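Local coordinates for protein cytochrome P450 reductase (Amycolatopsis methanolica 239, PDB 5OGX) that transfers electrons from NADH through FAD and a [2Fe-2S] cluster to a partner cytochrome P450 that O-demethylates lignin-derived aromatic compounds such as guaiacol, at residues F5-S8 with R13-C16; L108-A111 with T117-V120; T217-L222 with D249-G254. All coordinates share one frame; numbering follows the deposited sequence.

Contact 1 (F5-S8 with R13-C16)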
loop_
_atom_site.group_PDB
_atom_site.type_symbol
_atom_site.label_atom_id
_atom_site.label_comp_id
_atom_site.label_asym_id
_atom_site.label_seq_id
_atom_site.Cartn_x
_atom_site.Cartn_y
_atom_site.Cartn_z
ATOM N N PHE A 5 -7.576 -23.797 -15.366
ATOM C CA PHE A 5 -8.335 -24.448 -14.313
ATOM C C PHE A 5 -9.362 -23.481 -13.740
ATOM O O PHE A 5 -9.139 -22.269 -13.676
ATOM C CB PHE A 5 -7.421 -24.943 -13.188
ATOM C CG PHE A 5 -6.467 -26.020 -13.611
ATOM C CD1 PHE A 5 -6.925 -27.290 -13.914
ATOM C CD2 PHE A 5 -5.110 -25.764 -13.696
ATOM C CE1 PHE A 5 -6.042 -28.282 -14.300
ATOM C CE2 PHE A 5 -4.223 -26.748 -14.076
ATOM C CZ PHE A 5 -4.692 -28.012 -14.384
ATOM N N ALA A 6 -10.490 -24.034 -13.319
ATOM C CA ALA A 6 -11.527 -23.249 -12.667
ATOM C C ALA A 6 -11.181 -23.102 -11.189
ATOM O O ALA A 6 -10.960 -24.103 -10.496
ATOM C CB ALA A 6 -12.886 -23.926 -12.846
ATOM N N VAL A 7 -11.112 -21.864 -10.711
ATOM C CA VAL A 7 -10.842 -21.593 -9.304
ATOM C C VAL A 7 -11.951 -20.706 -8.755
ATOM O O VAL A 7 -12.407 -19.771 -9.420
ATOM C CB VAL A 7 -9.449 -20.958 -9.106
ATOM C CG1 VAL A 7 -8.373 -21.912 -9.667
ATOM C CG2 VAL A 7 -9.358 -19.607 -9.788
ATOM N N SER A 8 -12.402 -21.008 -7.541
ATOM C CA SER A 8 -13.576 -20.338 -7.014
ATOM C C SER A 8 -13.337 -19.924 -5.570
ATOM O O SER A 8 -12.650 -20.613 -4.814
ATOM C CB SER A 8 -14.814 -21.232 -7.084
ATOM O OG SER A 8 -14.656 -22.362 -6.254
ATOM N N ARG A 13 -16.509 -17.827 -9.590
ATOM C CA ARG A 13 -15.521 -18.588 -10.337
ATOM C C ARG A 13 -14.771 -17.687 -11.312
ATOM O O ARG A 13 -15.364 -16.806 -11.939
ATOM C CB ARG A 13 -16.186 -19.729 -11.115
ATOM C CG ARG A 13 -15.253 -20.435 -12.102
ATOM C CD ARG A 13 -16.031 -21.169 -13.180
ATOM N NE ARG A 13 -15.158 -21.665 -14.245
ATOM C CZ ARG A 13 -15.462 -22.692 -15.027
ATOM N NH1 ARG A 13 -16.612 -23.323 -14.850
ATOM N NH2 ARG A 13 -14.623 -23.087 -15.981
ATOM N N VAL A 14 -13.464 -17.916 -11.438
ATOM C CA VAL A 14 -12.671 -17.391 -12.544
ATOM C C VAL A 14 -11.857 -18.545 -13.115
ATOM O O VAL A 14 -11.770 -19.627 -12.531
ATOM C CB VAL A 14 -11.758 -16.217 -12.126
ATOM C CG1 VAL A 14 -12.572 -15.126 -11.426
ATOM C CG2 VAL A 14 -10.640 -16.703 -11.240
ATOM N N ASP A 15 -11.290 -18.329 -14.298
ATOM C CA ASP A 15 -10.443 -19.340 -14.907
ATOM C C ASP A 15 -8.994 -18.882 -14.809
ATOM O O ASP A 15 -8.664 -17.749 -15.174
ATOM C CB ASP A 15 -10.857 -19.621 -16.349
ATOM C CG ASP A 15 -12.212 -20.292 -16.421
ATOM O OD1 ASP A 15 -12.304 -21.476 -16.030
ATOM O OD2 ASP A 15 -13.187 -19.626 -16.828
ATOM N N CYS A 16 -8.154 -19.753 -14.269
ATOM C CA CYS A 16 -6.773 -19.443 -13.944
ATOM C C CYS A 16 -5.865 -20.238 -14.870
ATOM O O CYS A 16 -5.998 -21.460 -14.977
ATOM C CB CYS A 16 -6.486 -19.787 -12.480
ATOM S SG CYS A 16 -4.861 -19.271 -11.888
#
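Val7 and Val14 face each other across two antiparallel strands. Their CG2 methyls meet at 3.5 Å, tighter than usual for two carbons. In each valine CG1 lies anti to the carbonyl carbon (chi1 -59° in Val7), which turns CG2 in toward the other strand. Val7 buries the most surface of the contact. Its CG2 also packs 3.9 Å from Cys16 CB. Cys16 touches the opposite strand through CB, which also lies 3.8 Å from Phe5 O. Helix 22-28 covers this face through Leu22, Ala25 and Phe26, and Pro81 adds to the cover.

The other face carries Ala6, Ser8, Arg13 and Asp15. Arg13 stretches from CG to NE in an extended chain and brings its guanidinium back over Ala6. The Ala6 methyl lies over one face of that group, offset toward the rim, with CB 3.5 Å from Arg13 NE. Asp15 OD1 sits at the edge, in the guanidinium plane. Asp15 OD1 receives Arg13 NH2 at 2.8 Å on its syn lone pair, in a salt bridge, and NE adds a weak bond to the same oxygen.

Four backbone hydrogen bonds join the strands. Phe5 with Cys16 and Val7 with Val14 are the hydrogen-bonded pairs. Phe5 N reaches Cys16 O at 2.8 Å, and Val14 N reaches Val7 O at 2.9 Å. The hairpin opens the plant-type [2Fe-2S] ferredoxin domain, a beta-grasp fold, and its second strand, 12-16, is an outermost strand of the five-stranded sheet. Cys16 is not among the cluster ligands; its side chain is about 11 Å from that of Cys77. The chemistry divides by face: the valines and Cys16 pack against helix 22-28, while on the face of Ala6 and Arg13 the salt bridge to Asp15 probably keeps the guanidinium lying over the Ala6 methyl.

Contact 2 (L108-A111 with T117-V120)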
loop_
_atom_site.group_PDB
_atom_site.type_symbol
_atom_site.label_atom_id
_atom_site.label_comp_id
_atom_site.label_asym_id
_atom_site.label_seq_id
_atom_site.Cartn_x
_atom_site.Cartn_y
_atom_site.Cartn_z
ATOM N N LEU A 108 5.790 10.745 -17.525
ATOM C CA LEU A 108 5.569 12.149 -17.844
ATOM C C LEU A 108 6.566 13.060 -17.151
ATOM O O LEU A 108 6.979 14.071 -17.733
ATOM C CB LEU A 108 4.147 12.558 -17.460
ATOM C CG LEU A 108 3.037 11.814 -18.198
ATOM C CD1 LEU A 108 1.680 12.393 -17.829
ATOM C CD2 LEU A 108 3.256 11.835 -19.709
ATOM N N GLU A 109 6.985 12.718 -15.939
ATOM C CA GLU A 109 7.958 13.522 -15.215
ATOM C C GLU A 109 8.653 12.652 -14.183
ATOM O O GLU A 109 8.033 11.754 -13.601
ATOM C CB GLU A 109 7.299 14.719 -14.521
ATOM C CG GLU A 109 8.265 15.540 -13.671
ATOM C CD GLU A 109 7.677 16.862 -13.219
ATOM O OE1 GLU A 109 6.519 16.872 -12.761
ATOM O OE2 GLU A 109 8.375 17.894 -13.335
ATOM N N VAL A 110 9.939 12.911 -13.975
ATOM C CA VAL A 110 10.681 12.373 -12.843
ATOM C C VAL A 110 11.447 13.535 -12.229
ATOM O O VAL A 110 12.192 14.237 -12.928
ATOM C CB VAL A 110 11.614 11.213 -13.242
ATOM C CG1 VAL A 110 12.423 11.554 -14.470
ATOM C CG2 VAL A 110 12.523 10.840 -12.082
ATOM N N ALA A 111 11.214 13.784 -10.948
ATOM C CA ALA A 111 11.700 14.994 -10.302
ATOM C C ALA A 111 12.348 14.633 -8.976
ATOM O O ALA A 111 11.789 13.852 -8.200
ATOM C CB ALA A 111 10.561 15.997 -10.080
ATOM N N THR A 117 14.919 11.228 -2.701
ATOM C CA THR A 117 13.487 11.083 -2.940
ATOM C C THR A 117 13.134 11.626 -4.314
ATOM O O THR A 117 13.550 12.733 -4.673
ATOM C CB THR A 117 12.661 11.806 -1.865
ATOM O OG1 THR A 117 13.090 11.388 -0.565
ATOM C CG2 THR A 117 11.190 11.474 -2.030
ATOM N N ARG A 118 12.361 10.849 -5.075
ATOM C CA ARG A 118 11.893 11.265 -6.387
ATOM C C ARG A 118 10.383 11.124 -6.502
ATOM O O ARG A 118 9.793 10.167 -5.988
ATOM C CB ARG A 118 12.551 10.452 -7.488
ATOM C CG ARG A 118 13.905 11.004 -7.858
ATOM C CD ARG A 118 14.599 10.212 -8.944
ATOM N NE ARG A 118 15.651 11.053 -9.508
ATOM C CZ ARG A 118 16.245 10.868 -10.682
ATOM N NH1 ARG A 118 15.911 9.844 -11.464
ATOM N NH2 ARG A 118 17.185 11.723 -11.069
ATOM N N ARG A 119 9.772 12.069 -7.207
ATOM C CA ARG A 119 8.396 11.938 -7.659
ATOM C C ARG A 119 8.416 11.391 -9.078
ATOM O O ARG A 119 9.200 11.846 -9.915
ATOM C CB ARG A 119 7.659 13.280 -7.624
ATOM C CG ARG A 119 6.128 13.132 -7.609
ATOM C CD ARG A 119 5.400 14.433 -7.942
ATOM N NE ARG A 119 5.973 15.597 -7.261
ATOM C CZ ARG A 119 5.697 15.949 -6.006
ATOM N NH1 ARG A 119 4.849 15.229 -5.265
ATOM N NH2 ARG A 119 6.275 17.025 -5.490
ATOM N N VAL A 120 7.571 10.408 -9.346
ATOM C CA VAL A 120 7.432 9.864 -10.686
ATOM C C VAL A 120 5.973 9.994 -11.094
ATOM O O VAL A 120 5.081 9.529 -10.378
ATOM C CB VAL A 120 7.898 8.401 -10.757
ATOM C CG1 VAL A 120 7.623 7.839 -12.129
ATOM C CG2 VAL A 120 9.381 8.290 -10.382
#
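The guanidinium of Arg118 is the flat group nearest the opposite strand, and Val110 approaches it obliquely, neither squarely over a face nor at an edge. Val110 CG2 does the touching, 3.6 Å from Arg118 NH1. Val110 CG2 also lies 3.8 Å from Arg118 CD, so the valine meets both the alkyl and the charged part. This branch is the one set toward Arg118, because it stands anti to the valine's backbone nitrogen. Arg118 has CG anti to the carbonyl carbon (chi1 -84°) and then runs extended, which carries its chain past Ala111, with CG 3.6 Å from Ala111 O. Its polar end is held by partners beyond the two strands: NE by a salt bridge to Asp112 and NH1 by a hydrogen bond to Leu178 O. The second guanidinium, that of Arg119, also has its partners elsewhere, in Asp252 and Glu162.

Ala111 and Arg119 form the hydrogen-bonded pair of the hairpin. Ala111 N binds Arg119 O at 3.0 Å, and Arg119 N binds Ala111 O at 2.9 Å. This hairpin, strands 101-114 and 117-124, belongs to the antiparallel six-stranded barrel that is the FAD-binding domain of the ferredoxin-reductase family. Strand 160-166, which carries the FAD-binding residues His164 and Arg166, pairs with the far side of strand 117-124.

Val110 and Val120 are the next pair, without hydrogen bonds between them. Val110 CA sits 3.3 Å from Arg119 O, in a CA-H...O contact. The two valines touch more loosely: Val110 CG2 and Val120 CG2 are 4.4 Å apart. Beyond them the regular pairing is broken by a classic beta bulge, where Leu108 and Glu109 both face Leu121. There the CA of Val120 lies 3.5 Å from Glu109 O.

Contact 3 (T217-L222 with D249-G254). With FAD (flavin-adenine dinucleotide), chain B.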
loop_
_atom_site.group_PDB
_atom_site.type_symbol
_atom_site.label_atom_id
_atom_site.label_comp_id
_atom_site.label_asym_id
_atom_site.label_seq_id
_atom_site.Cartn_x
_atom_site.Cartn_y
_atom_site.Cartn_z
ATOM N N THR A 217 9.010 7.514 2.440
ATOM C CA THR A 217 8.017 7.588 1.373
ATOM C C THR A 217 6.751 6.793 1.687
ATOM O O THR A 217 5.849 6.755 0.845
ATOM C CB THR A 217 8.613 7.110 0.051
ATOM O OG1 THR A 217 9.332 5.895 0.289
ATOM C CG2 THR A 217 9.571 8.175 -0.526
ATOM N N GLY A 218 6.651 6.202 2.879
ATOM C CA GLY A 218 5.376 5.736 3.408
ATOM C C GLY A 218 4.325 6.834 3.464
ATOM O O GLY A 218 3.130 6.559 3.632
ATOM N N LEU A 219 4.761 8.094 3.318
ATOM C CA LEU A 219 3.816 9.199 3.166
ATOM C C LEU A 219 2.898 9.025 1.956
ATOM O O LEU A 219 1.753 9.484 1.977
ATOM C CB LEU A 219 4.597 10.522 3.047
ATOM C CG LEU A 219 3.838 11.838 2.895
ATOM C CD1 LEU A 219 2.858 12.028 4.047
ATOM C CD2 LEU A 219 4.821 13.025 2.815
ATOM N N ALA A 220 3.372 8.383 0.888
ATOM C CA ALA A 220 2.669 8.471 -0.390
ATOM C C ALA A 220 1.196 8.061 -0.323
ATOM O O ALA A 220 0.334 8.864 -0.703
ATOM C CB ALA A 220 3.401 7.650 -1.460
ATOM N N PRO A 221 0.835 6.849 0.128
ATOM C CA PRO A 221 -0.591 6.495 0.119
ATOM C C PRO A 221 -1.380 7.323 1.105
ATOM O O PRO A 221 -2.590 7.510 0.931
ATOM C CB PRO A 221 -0.598 5.008 0.510
ATOM C CG PRO A 221 0.612 4.866 1.383
ATOM C CD PRO A 221 1.651 5.764 0.718
ATOM N N LEU A 222 -0.716 7.839 2.139
ATOM C CA LEU A 222 -1.420 8.644 3.126
ATOM C C LEU A 222 -1.877 9.970 2.534
ATOM O O LEU A 222 -2.884 10.534 2.979
ATOM C CB LEU A 222 -0.517 8.875 4.330
ATOM C CG LEU A 222 0.124 7.647 4.963
ATOM C CD1 LEU A 222 1.006 8.120 6.104
ATOM C CD2 LEU A 222 -0.909 6.639 5.484
ATOM N N ASP A 249 14.907 15.515 4.150
ATOM C CA ASP A 249 14.030 14.458 3.660
ATOM C C ASP A 249 12.592 14.914 3.437
ATOM O O ASP A 249 11.788 14.140 2.903
ATOM C CB ASP A 249 14.016 13.290 4.649
ATOM C CG ASP A 249 15.393 12.705 4.892
ATOM O OD1 ASP A 249 16.082 12.379 3.907
ATOM O OD2 ASP A 249 15.775 12.555 6.072
ATOM N N LEU A 250 12.236 16.124 3.853
ATOM C CA LEU A 250 10.844 16.545 3.797
ATOM C C LEU A 250 10.506 17.048 2.404
ATOM O O LEU A 250 11.374 17.548 1.674
ATOM C CB LEU A 250 10.560 17.637 4.838
ATOM C CG LEU A 250 10.813 17.278 6.306
ATOM C CD1 LEU A 250 10.808 18.525 7.174
ATOM C CD2 LEU A 250 9.748 16.265 6.770
ATOM N N TYR A 251 9.238 16.904 2.025
ATOM C CA TYR A 251 8.812 17.368 0.714
ATOM C C TYR A 251 7.334 17.729 0.734
ATOM O O TYR A 251 6.595 17.385 1.661
ATOM C CB TYR A 251 9.102 16.327 -0.388
ATOM C CG TYR A 251 8.439 14.976 -0.224
ATOM C CD1 TYR A 251 9.077 13.952 0.475
ATOM C CD2 TYR A 251 7.197 14.705 -0.801
ATOM C CE1 TYR A 251 8.495 12.708 0.617
ATOM C CE2 TYR A 251 6.602 13.448 -0.663
ATOM C CZ TYR A 251 7.261 12.458 0.052
ATOM O OH TYR A 251 6.691 11.216 0.186
ATOM N N ASP A 252 6.931 18.476 -0.297
ATOM C CA ASP A 252 5.543 18.890 -0.506
ATOM C C ASP A 252 4.981 19.669 0.683
ATOM O O ASP A 252 3.779 19.627 0.952
ATOM C CB ASP A 252 4.655 17.686 -0.830
ATOM C CG ASP A 252 4.773 17.268 -2.275
ATOM O OD1 ASP A 252 5.438 18.007 -3.038
ATOM O OD2 ASP A 252 4.220 16.206 -2.639
ATOM N N LEU A 253 5.834 20.401 1.401
ATOM C CA LEU A 253 5.336 21.155 2.547
ATOM C C LEU A 253 4.270 22.159 2.117
ATOM O O LEU A 253 3.262 22.338 2.813
ATOM C CB LEU A 253 6.493 21.848 3.266
ATOM C CG LEU A 253 7.543 20.858 3.790
ATOM C CD1 LEU A 253 8.709 21.576 4.452
ATOM C CD2 LEU A 253 6.901 19.857 4.762
ATOM N N GLY A 254 4.444 22.776 0.947
ATOM C CA GLY A 254 3.448 23.730 0.474
ATOM C C GLY A 254 2.103 23.080 0.204
ATOM O O GLY A 254 1.050 23.668 0.482
HETATM P PA FAD B . 16.410 -4.102 -3.593
HETATM O O1A FAD B . 17.349 -4.431 -4.728
HETATM O O2A FAD B . 15.226 -5.032 -3.483
HETATM O O5B FAD B . 17.209 -4.123 -2.149
HETATM C C5B FAD B . 18.589 -3.838 -2.121
HETATM C C4B FAD B . 19.114 -4.224 -0.708
HETATM O O4B FAD B . 18.681 -3.360 0.170
HETATM C C3B FAD B . 18.533 -5.581 -0.278
HETATM O O3B FAD B . 19.467 -6.253 0.442
HETATM C C2B FAD B . 17.301 -5.206 0.580
HETATM O O2B FAD B . 16.938 -6.300 1.532
HETATM C C1B FAD B . 17.659 -4.101 1.179
HETATM N N9A FAD B . 16.563 -3.177 1.314
HETATM C C8A FAD B . 15.419 -3.188 0.618
HETATM N N7A FAD B . 14.682 -2.145 1.025
HETATM C C5A FAD B . 15.386 -1.488 1.965
HETATM C C6A FAD B . 15.095 -0.362 2.698
HETATM N N6A FAD B . 14.010 0.594 2.830
HETATM N N1A FAD B . 15.971 0.102 3.578
HETATM C C2A FAD B . 17.154 -0.536 3.760
HETATM N N3A FAD B . 17.451 -1.647 3.039
HETATM C C4A FAD B . 16.552 -2.116 2.140
HETATM N N1 FAD B . 9.010 2.128 -1.776
HETATM C C2 FAD B . 8.962 3.556 -2.067
HETATM O O2 FAD B . 9.965 4.180 -2.159
HETATM N N3 FAD B . 7.658 4.206 -2.267
HETATM C C4 FAD B . 6.415 3.507 -2.166
HETATM O O4 FAD B . 5.382 4.069 -2.319
HETATM C C4X FAD B . 6.493 2.050 -1.842
HETATM N N5 FAD B . 5.271 1.309 -1.760
HETATM C C5X FAD B . 5.364 -0.110 -1.429
HETATM C C6 FAD B . 4.169 -0.821 -1.285
HETATM C C7 FAD B . 4.275 -2.178 -0.971
HETATM C C7M FAD B . 2.882 -2.798 -0.875
HETATM C C8 FAD B . 5.514 -2.793 -0.809
HETATM C C8M FAD B . 5.529 -4.281 -0.479
HETATM C C9 FAD B . 6.701 -2.079 -0.941
HETATM C C9A FAD B . 6.609 -0.735 -1.242
HETATM N N10 FAD B . 7.872 0.012 -1.382
HETATM C C10 FAD B . 7.776 1.405 -1.663
HETATM C "C1'" FAD B . 9.179 -0.657 -1.268
HETATM C "C2'" FAD B . 9.569 -0.874 -2.792
HETATM O "O2'" FAD B . 8.687 -1.737 -3.497
HETATM C "C3'" FAD B . 10.989 -1.442 -3.010
HETATM O "O3'" FAD B . 11.153 -2.537 -2.154
HETATM C "C4'" FAD B . 12.071 -0.389 -2.705
HETATM O "O4'" FAD B . 11.959 0.684 -3.602
HETATM C "C5'" FAD B . 13.486 -0.993 -2.829
HETATM O "O5'" FAD B . 13.572 -1.734 -4.031
HETATM P P FAD B . 15.022 -1.865 -4.786
HETATM O O1P FAD B . 14.844 -2.805 -5.947
HETATM O O2P FAD B . 15.594 -0.504 -5.108
HETATM O O3P FAD B . 16.006 -2.524 -3.655
#
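Tyr251 reaches across to Leu219, and nearly all the packing of this contact is at the end of its ring. The two side chains come from opposite directions. Leu219 CD2 meets the ring obliquely, 3.7 Å from Tyr251 CZ. Leu219 CB lies 3.6 Å from Tyr251 OH. With CG anti to the backbone nitrogen (chi1 -179°), the leucine sets its CD2 methyl against the hydroxyl end of the ring. Thr217 borders the same hydroxyl more distantly, with Thr217 CA 4.0 Å from Tyr251 OH.

No hydrogen bond crosses between the segments. The phenol oxygen is hydrogen-bonded instead to ND1 of the FAD-binding residue His164, whose ring also meets the tyrosine edge-to-face. With an alanine at Tyr251, His164 ND1 would probably lose this partner and a gap would open beside Leu219.

The other side of the contact is looser. Asp252 is partly exposed and Gly254 is exposed, at the start of helix 253-262. Asp252 stands at the N-cap position of that helix, but its side chain makes no capping bond. Instead it forms two salt bridges, OD2 with Arg255 and OD1 with Arg119.

On the buried side, segment 217-222 turns into helix 219-232. Ala220 N is bonded to Thr217 O at 3.0 Å, which closes the turn. Thr217 OG1 gives a weak hydrogen bond of 3.1 Å to O2 of the flavin, at the pyrimidine end of the isoalloxazine. Tyr251 is thus one shell behind the cofactor, beside both Thr217 and His164.

The segment 217-222 includes the end of the glycine-rich GGGTG sequence that runs from the end of the first strand of the NAD-binding domain into the turn. This turn from strand into helix belongs to the Rossmann-like parallel fold of ferredoxin-reductase-type enzymes.

How the contacts relate
The three contacts follow one another along the chain, each in a different domain. Contact 1 is a hairpin of the iron-sulfur domain, and contact 2 is one of the FAD-binding barrel. Contact 3 joins the turn into helix 219-232 to the loop before helix 253-262, in the NAD-binding domain. Contact 1 stands apart, about 39 Å from contact 2 and about 40 Å from contact 3, centre to centre. Contacts 2 and 3 have centres about 13 Å apart and touch. Arg119 and Asp252 pair across this domain boundary, and Thr117 packs on Thr217 and Tyr251. This interface lies near the flavin, lined by His164 and Arg166 of the barrel and by Thr217, as expected for NADH-to-FAD electron transfer.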